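Local coordinates for putative isochorismatase (Streptomyces avermitilis, PDB 3KL2), which probably acts as a hydrolase of the isochorismatase-like cysteine hydrolase family, at the interface of chains A and B. Residues are numbered along the deposited sequence; one frame, centred on the assembly and turned at random. Chains: chain A/B, Putative isochorismatase.

Contact 1: the interface of chains A and B. Residues chain A 94-97, 133-135, 163; chain B 173-174, 204-205.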
# COMPACT_ATOMS: atom_id res chain seq x y z
N TYR A 94 -20.32 -8.63 -1.75
CA TYR A 94 -20.52 -9.09 -3.11
C TYR A 94 -19.22 -9.78 -3.52
O TYR A 94 -18.22 -9.77 -2.76
CB TYR A 94 -20.86 -7.91 -4.06
CG TYR A 94 -19.68 -6.97 -4.42
CD1 TYR A 94 -19.28 -5.95 -3.56
CD2 TYR A 94 -19.00 -7.11 -5.62
CE1 TYR A 94 -18.23 -5.08 -3.90
CE2 TYR A 94 -17.97 -6.28 -5.95
CZ TYR A 94 -17.57 -5.26 -5.10
OH TYR A 94 -16.51 -4.45 -5.46
N GLY A 95 -19.24 -10.40 -4.70
CA GLY A 95 -18.08 -11.07 -5.24
C GLY A 95 -17.78 -12.30 -4.43
O GLY A 95 -18.63 -12.78 -3.72
N ILE A 96 -16.56 -12.78 -4.53
CA ILE A 96 -16.17 -14.06 -3.96
C ILE A 96 -16.26 -14.14 -2.43
O ILE A 96 -16.39 -15.23 -1.89
CB ILE A 96 -14.75 -14.43 -4.44
CG1 ILE A 96 -14.38 -15.89 -4.13
CG2 ILE A 96 -13.75 -13.49 -3.83
CD1 ILE A 96 -15.25 -16.95 -4.81
N LEU A 97 -16.19 -13.01 -1.72
CA LEU A 97 -16.25 -13.06 -0.25
C LEU A 97 -17.66 -13.28 0.24
O LEU A 97 -17.86 -13.70 1.37
CB LEU A 97 -15.66 -11.80 0.41
CG LEU A 97 -14.14 -11.63 0.51
CD1 LEU A 97 -13.84 -10.29 1.17
CD2 LEU A 97 -13.41 -12.80 1.24
N GLY A 133 -8.93 -10.82 2.96
CA GLY A 133 -9.33 -10.74 1.58
C GLY A 133 -8.57 -11.80 0.86
O GLY A 133 -8.18 -12.79 1.45
N LEU A 134 -8.37 -11.58 -0.43
CA LEU A 134 -7.80 -12.59 -1.30
C LEU A 134 -6.33 -12.37 -1.52
O LEU A 134 -5.51 -13.33 -1.52
CB LEU A 134 -8.54 -12.57 -2.64
CG LEU A 134 -10.08 -12.80 -2.62
CD1 LEU A 134 -10.50 -13.97 -1.67
CD2 LEU A 134 -10.81 -11.54 -2.29
N ASP A 135 -5.97 -11.13 -1.79
CA ASP A 135 -4.56 -10.82 -1.98
C ASP A 135 -3.85 -10.93 -0.62
O ASP A 135 -4.24 -10.29 0.31
CB ASP A 135 -4.45 -9.40 -2.54
CG ASP A 135 -3.02 -9.00 -2.81
OD1 ASP A 135 -2.08 -9.79 -2.51
OD2 ASP A 135 -2.84 -7.87 -3.31
N CYS A 163 -7.70 -17.13 -7.81
CA CYS A 163 -8.20 -16.14 -6.91
C CYS A 163 -7.06 -15.58 -6.05
O CYS A 163 -6.26 -14.80 -6.55
CB CYS A 163 -9.35 -16.72 -6.10
SG CYS A 163 -10.29 -15.44 -5.24
N TYR B 173 -11.33 -4.09 -5.28
CA TYR B 173 -12.20 -4.86 -4.44
C TYR B 173 -11.55 -5.07 -3.09
O TYR B 173 -12.17 -4.87 -2.07
CB TYR B 173 -12.46 -6.17 -5.14
CG TYR B 173 -13.29 -7.13 -4.41
CD1 TYR B 173 -14.63 -7.21 -4.66
CD2 TYR B 173 -12.73 -8.06 -3.54
CE1 TYR B 173 -15.43 -8.17 -4.04
CE2 TYR B 173 -13.51 -9.00 -2.92
CZ TYR B 173 -14.88 -9.05 -3.18
OH TYR B 173 -15.69 -9.97 -2.57
N GLU B 174 -10.26 -5.43 -3.08
CA GLU B 174 -9.53 -5.53 -1.80
C GLU B 174 -9.63 -4.25 -0.99
O GLU B 174 -9.64 -4.27 0.22
CB GLU B 174 -8.04 -5.78 -2.02
CG GLU B 174 -7.67 -7.12 -2.55
CD GLU B 174 -7.84 -8.21 -1.54
OE1 GLU B 174 -8.02 -7.91 -0.35
OE2 GLU B 174 -7.81 -9.39 -1.93
N MET B 204 -15.83 -12.69 -9.55
CA MET B 204 -15.25 -12.80 -8.23
C MET B 204 -14.95 -11.42 -7.61
O MET B 204 -14.96 -11.30 -6.39
CB MET B 204 -13.96 -13.63 -8.25
CG MET B 204 -14.10 -15.21 -8.29
SD MET B 204 -12.42 -15.81 -8.59
CE MET B 204 -12.26 -17.10 -7.42
N PHE B 205 -14.68 -10.41 -8.42
CA PHE B 205 -14.13 -9.13 -7.89
C PHE B 205 -14.84 -7.89 -8.32
O PHE B 205 -14.38 -6.80 -7.99
CB PHE B 205 -12.67 -8.93 -8.28
CG PHE B 205 -11.76 -10.05 -7.86
CD1 PHE B 205 -11.22 -10.07 -6.60
CD2 PHE B 205 -11.38 -11.03 -8.76
CE1 PHE B 205 -10.35 -11.09 -6.21
CE2 PHE B 205 -10.50 -12.07 -8.40
CZ PHE B 205 -9.98 -12.10 -7.12
O HOH W 1 -6.61 -9.47 1.42
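B:Tyr173 lies with the edge of its ring over one face of A:Tyr94, the two rings 80° apart and the side chains running past each other in opposite directions. The edge presented is CD1–CE1, and CD1 of B:Tyr173 comes 3.6 Å from CZ of A:Tyr94. CG of B:Tyr173 is anti to the backbone N (chi1 178°), which carries the phenol out from helix 164-174 to the start of A's helix 96-103. There its OH donates to the carbonyl O of A:Tyr94 at 2.5 Å, lying in the carbonyl plane, and accepts the backbone N-H of A:Leu97 at 3.2 Å. At the opposite edge of the ring, CE2 packs on the methyl CD2 of A:Leu134. A phenylalanine here would probably leave the A:Tyr94 carbonyl and the A:Leu97 N-H without this shared partner.

B:Glu174 bends at chi2 (-71°) and offers one carboxylate oxygen, OE2, to two consecutive amides: A:Leu134 N meets its syn lone pair at 2.7 Å, whereas A:Asp135 N arrives from above the carboxylate plane at 2.5 Å. A water links OE1 to the carbonyl O of A:Asp135. B:Met204 runs alongside A:Ile96, pointing the same way; its carbonyl O takes the N-H of A:Ile96 at 2.9 Å, and its methyl CE packs closely on the A:Cys163 side chain. This two-fold interface, which may be that of a biological dimer, ties segments 94-97 and 133-135 of one subunit, and A:Cys163, to two helices of the other, and probably steadies the active-site region.

Contact 2: the interface of chains A and B. Residues chain A 170, 200-201, 204-205; chain B 162-163, 193.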
# COMPACT_ATOMS: atom_id res chain seq x y z
N ARG A 170 0.11 -11.22 -8.48
CA ARG A 170 0.06 -9.94 -9.16
C ARG A 170 0.72 -8.84 -8.31
O ARG A 170 1.64 -8.12 -8.77
CB ARG A 170 -1.36 -9.60 -9.57
CG ARG A 170 -1.85 -10.49 -10.69
CD ARG A 170 -3.37 -10.37 -10.91
NE ARG A 170 -3.79 -11.18 -12.06
CZ ARG A 170 -3.99 -10.72 -13.29
NH1 ARG A 170 -3.89 -9.41 -13.58
NH2 ARG A 170 -4.35 -11.57 -14.25
N TYR A 200 -2.01 -18.79 -19.10
CA TYR A 200 -2.17 -17.44 -19.61
C TYR A 200 -1.64 -16.36 -18.63
O TYR A 200 -0.81 -15.55 -19.02
CB TYR A 200 -3.65 -17.17 -19.86
CG TYR A 200 -4.35 -18.06 -20.90
CD1 TYR A 200 -3.63 -18.93 -21.74
CD2 TYR A 200 -5.75 -17.99 -21.07
CE1 TYR A 200 -4.26 -19.71 -22.68
CE2 TYR A 200 -6.39 -18.76 -22.04
CZ TYR A 200 -5.64 -19.63 -22.84
OH TYR A 200 -6.25 -20.43 -23.81
N ASP A 201 -2.12 -16.38 -17.38
CA ASP A 201 -1.85 -15.33 -16.38
C ASP A 201 -0.49 -15.50 -15.66
O ASP A 201 0.29 -14.55 -15.56
CB ASP A 201 -2.96 -15.33 -15.32
CG ASP A 201 -4.33 -14.90 -15.86
OD1 ASP A 201 -4.40 -14.23 -16.90
OD2 ASP A 201 -5.36 -15.23 -15.22
N MET A 204 2.88 -13.88 -17.04
CA MET A 204 2.93 -12.43 -17.06
C MET A 204 3.43 -11.87 -15.72
O MET A 204 3.91 -10.75 -15.66
CB MET A 204 1.53 -11.84 -17.31
CG MET A 204 0.86 -12.03 -18.71
SD MET A 204 -0.82 -11.28 -18.67
CE MET A 204 -1.03 -10.99 -20.43
N PHE A 205 3.26 -12.61 -14.63
CA PHE A 205 3.52 -12.07 -13.30
C PHE A 205 4.49 -12.91 -12.52
O PHE A 205 4.80 -12.58 -11.38
CB PHE A 205 2.22 -11.94 -12.51
CG PHE A 205 1.25 -10.96 -13.11
CD1 PHE A 205 1.45 -9.59 -12.97
CD2 PHE A 205 0.17 -11.39 -13.87
CE1 PHE A 205 0.57 -8.65 -13.55
CE2 PHE A 205 -0.73 -10.46 -14.42
CZ PHE A 205 -0.52 -9.08 -14.26
N ASN B 162 -7.04 -9.25 -19.27
CA ASN B 162 -6.49 -10.20 -18.30
C ASN B 162 -5.30 -9.65 -17.50
O ASN B 162 -4.83 -10.30 -16.58
CB ASN B 162 -6.16 -11.57 -18.92
CG ASN B 162 -5.16 -11.48 -20.03
OD1 ASN B 162 -5.15 -10.53 -20.80
ND2 ASN B 162 -4.30 -12.47 -20.12
N CYS B 163 -4.84 -8.45 -17.81
CA CYS B 163 -3.64 -7.89 -17.19
C CYS B 163 -3.99 -6.69 -16.29
O CYS B 163 -4.48 -6.87 -15.18
CB CYS B 163 -2.62 -7.53 -18.27
SG CYS B 163 -0.92 -7.32 -17.68
N GLU B 193 -8.47 -15.44 -23.94
CA GLU B 193 -8.09 -14.94 -22.60
C GLU B 193 -9.09 -13.87 -22.21
O GLU B 193 -9.48 -13.75 -21.07
CB GLU B 193 -6.69 -14.33 -22.60
CG GLU B 193 -5.52 -15.29 -22.97
CD GLU B 193 -4.13 -14.59 -22.99
OE1 GLU B 193 -4.06 -13.36 -22.66
OE2 GLU B 193 -3.11 -15.27 -23.34
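A:Arg170 reaches across to the loop carrying B:Asn162 and B:Cys163, part of a Thr-Asn-Cys-Cys-Val segment that fits the Thr-x-x-Cys-Val signature of isochorismatase-like cysteine hydrolases, in which the cysteine just before the valine is the expected nucleophile. Among the polar contacts, its NH2 donates to the backbone O of B:Asn162 at 2.7 Å, the oxygen lying in the guanidinium plane and being met nearly along the C=O axis. NH1 adds weak, bent bonds to the same oxygen and to O of B:Cys163. A:Asp201 belongs to the same side as the arginine, with OD1 3.8 Å from NH2 of A:Arg170 in a long salt bridge.

Within chain B, the amide ND2 of B:Asn162 donates to OE1 of B:Glu193 at 2.7 Å, but poorly aimed, far out of the amide plane and from above the carboxylate. The amide is brought there by CG sitting between the backbone N and the carbonyl carbon (chi1 59°).

CH-pi and van der Waals contacts add to these. CG of B:Glu193 rests over the face of A:Tyr200, 3.8 Å from the ring centroid. A:Met204, extended beyond CG, crosses B:Asn162 at about a right angle and brings its methyl CE to 3.6 Å from ND2. The rim of A:Phe205 meets the thiol of B:Cys163, CZ to SG 3.9 Å. In the second shell, A:Phe205 CE2 lies over the centre of the A:Arg170 guanidinium, 3.4 Å above its plane, and probably limits its tilting, with the edge turned to the loop carbonyls.

Contact 3: the interface of chains A and B. Residues chain A 162-163, 166-167, 170, 201; chain B 162, 166, 170, 201.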
# COMPACT_ATOMS: atom_id res chain seq x y z
N ASN A 162 -6.81 -19.26 -9.28
CA ASN A 162 -7.18 -18.03 -10.01
C ASN A 162 -7.71 -16.93 -9.12
O ASN A 162 -8.09 -15.87 -9.63
CB ASN A 162 -8.17 -18.30 -11.16
CG ASN A 162 -9.43 -18.99 -10.69
OD1 ASN A 162 -9.38 -19.89 -9.85
ND2 ASN A 162 -10.56 -18.54 -11.18
N CYS A 163 -7.70 -17.13 -7.81
CA CYS A 163 -8.20 -16.14 -6.91
C CYS A 163 -7.06 -15.58 -6.05
O CYS A 163 -6.26 -14.80 -6.55
CB CYS A 163 -9.35 -16.72 -6.10
SG CYS A 163 -10.29 -15.44 -5.24
N GLU A 166 -3.49 -16.07 -7.50
CA GLU A 166 -3.23 -15.12 -8.55
C GLU A 166 -3.13 -13.68 -8.02
O GLU A 166 -2.32 -12.90 -8.51
CB GLU A 166 -4.25 -15.24 -9.64
CG GLU A 166 -3.69 -14.82 -10.98
CD GLU A 166 -4.70 -14.93 -12.11
OE1 GLU A 166 -5.18 -16.04 -12.33
OE2 GLU A 166 -4.98 -13.92 -12.77
N SER A 167 -3.96 -13.31 -7.04
CA SER A 167 -3.93 -11.94 -6.53
C SER A 167 -2.60 -11.61 -5.84
O SER A 167 -2.04 -10.53 -6.03
CB SER A 167 -5.05 -11.69 -5.58
OG SER A 167 -6.23 -11.62 -6.28
N ARG A 170 0.11 -11.22 -8.48
CA ARG A 170 0.06 -9.94 -9.16
C ARG A 170 0.72 -8.84 -8.31
O ARG A 170 1.64 -8.12 -8.77
CB ARG A 170 -1.36 -9.60 -9.57
CG ARG A 170 -1.85 -10.49 -10.69
CD ARG A 170 -3.37 -10.37 -10.91
NE ARG A 170 -3.79 -11.18 -12.06
CZ ARG A 170 -3.99 -10.72 -13.29
NH1 ARG A 170 -3.89 -9.41 -13.58
NH2 ARG A 170 -4.35 -11.57 -14.25
N ASP A 201 -2.12 -16.38 -17.38
CA ASP A 201 -1.85 -15.33 -16.38
C ASP A 201 -0.49 -15.50 -15.66
O ASP A 201 0.29 -14.55 -15.56
CB ASP A 201 -2.96 -15.33 -15.32
CG ASP A 201 -4.33 -14.90 -15.86
OD1 ASP A 201 -4.40 -14.23 -16.90
OD2 ASP A 201 -5.36 -15.23 -15.22
N ASN B 162 -7.04 -9.25 -19.27
CA ASN B 162 -6.49 -10.20 -18.30
C ASN B 162 -5.30 -9.65 -17.50
O ASN B 162 -4.83 -10.30 -16.58
CB ASN B 162 -6.16 -11.57 -18.92
CG ASN B 162 -5.16 -11.48 -20.03
OD1 ASN B 162 -5.15 -10.53 -20.80
ND2 ASN B 162 -4.30 -12.47 -20.12
N GLU B 166 -7.62 -6.57 -14.90
CA GLU B 166 -7.83 -7.52 -13.84
C GLU B 166 -7.05 -7.15 -12.56
O GLU B 166 -7.55 -7.29 -11.44
CB GLU B 166 -7.50 -8.92 -14.30
CG GLU B 166 -8.05 -9.91 -13.33
CD GLU B 166 -8.29 -11.24 -13.90
OE1 GLU B 166 -8.56 -11.37 -15.12
OE2 GLU B 166 -8.16 -12.18 -13.13
N ARG B 170 -8.99 -6.35 -9.05
CA ARG B 170 -8.65 -7.15 -7.86
C ARG B 170 -8.28 -6.28 -6.69
O ARG B 170 -8.77 -6.48 -5.58
CB ARG B 170 -7.50 -8.13 -8.17
CG ARG B 170 -7.93 -9.35 -9.02
CD ARG B 170 -6.76 -10.21 -9.44
NE ARG B 170 -7.19 -11.33 -10.28
CZ ARG B 170 -7.37 -12.60 -9.90
NH1 ARG B 170 -7.18 -13.02 -8.67
NH2 ARG B 170 -7.77 -13.48 -10.81
N ASP B 201 -13.17 -14.67 -13.86
CA ASP B 201 -12.52 -13.85 -12.80
C ASP B 201 -13.28 -12.58 -12.46
O ASP B 201 -13.35 -12.22 -11.32
CB ASP B 201 -11.07 -13.51 -13.15
CG ASP B 201 -10.16 -14.76 -13.26
OD1 ASP B 201 -10.45 -15.80 -12.63
OD2 ASP B 201 -9.15 -14.71 -14.01
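B:Arg170 inserts its guanidinium between the A:Asn162 loop and A:Ser167 on the first turn of helix 164-174, the helix that in cysteine hydrolases of the isochorismatase family begins at the expected nucleophile. Three kinds of interaction can be separated. The first is hydrogen bonding across the two-fold. NH2 of B:Arg170 donates to the backbone O of A:Asn162 at 2.7 Å, and NH1 donates to the hydroxyl OG of A:Ser167 at 2.9 Å, both acceptors lying in the guanidinium plane. That hydroxyl also donates, from well above the carbonyl plane, to O of A:Cys163, which may help to orient it. The side-chain amide ND2 of A:Asn162 meets OD1 of B:Asp201 at 3.1 Å, nearly along its C-O axis.

Ionic grips form the second kind. A:Arg170 and B:Arg170 hold A:Glu166 and B:Glu166 respectively, side-on, NE and NH2 converging on one oxygen, OE2. With the chain extended from CG to NE (chi2 174°), B:Arg170 also brings NH2 to 3.4 Å from OE2 of A:Glu166, a salt bridge across the interface. A:Glu166 and B:Glu166 approach at OE2, 3.6 Å apart, and A:Asp201 and B:Asp201 face tip to tip; if all are charged, the nearby arginines would probably offset the repulsion.

The third kind is stacking and apolar contact. The A:Arg170 guanidinium and the B:Glu166 carboxylate are 4° from parallel and stacked. A:Arg170 and B:Arg170 cross at about a right angle, their CD methylenes touching at 3.7 Å.

The three contacts are parts of one two-fold interface, and each recurs with the chains exchanged. By the centres of their C-alpha atoms, contacts 1 and 2 lie about 17 Å apart, contacts 1 and 3 about 10 Å, and contacts 2 and 3 about 7 Å. A:Cys163 is common to contacts 1 and 3, while A:Arg170, A:Asp201 and B:Asn162 join contacts 2 and 3. Helices 164-174 and 191-205 supply residues to all three. The loop residues A:Cys163 and B:Asn162, just ahead of the expected nucleophile, thus meet the partner in two contacts each. If this pairing is the biological one, assembly and active-site order may be coupled.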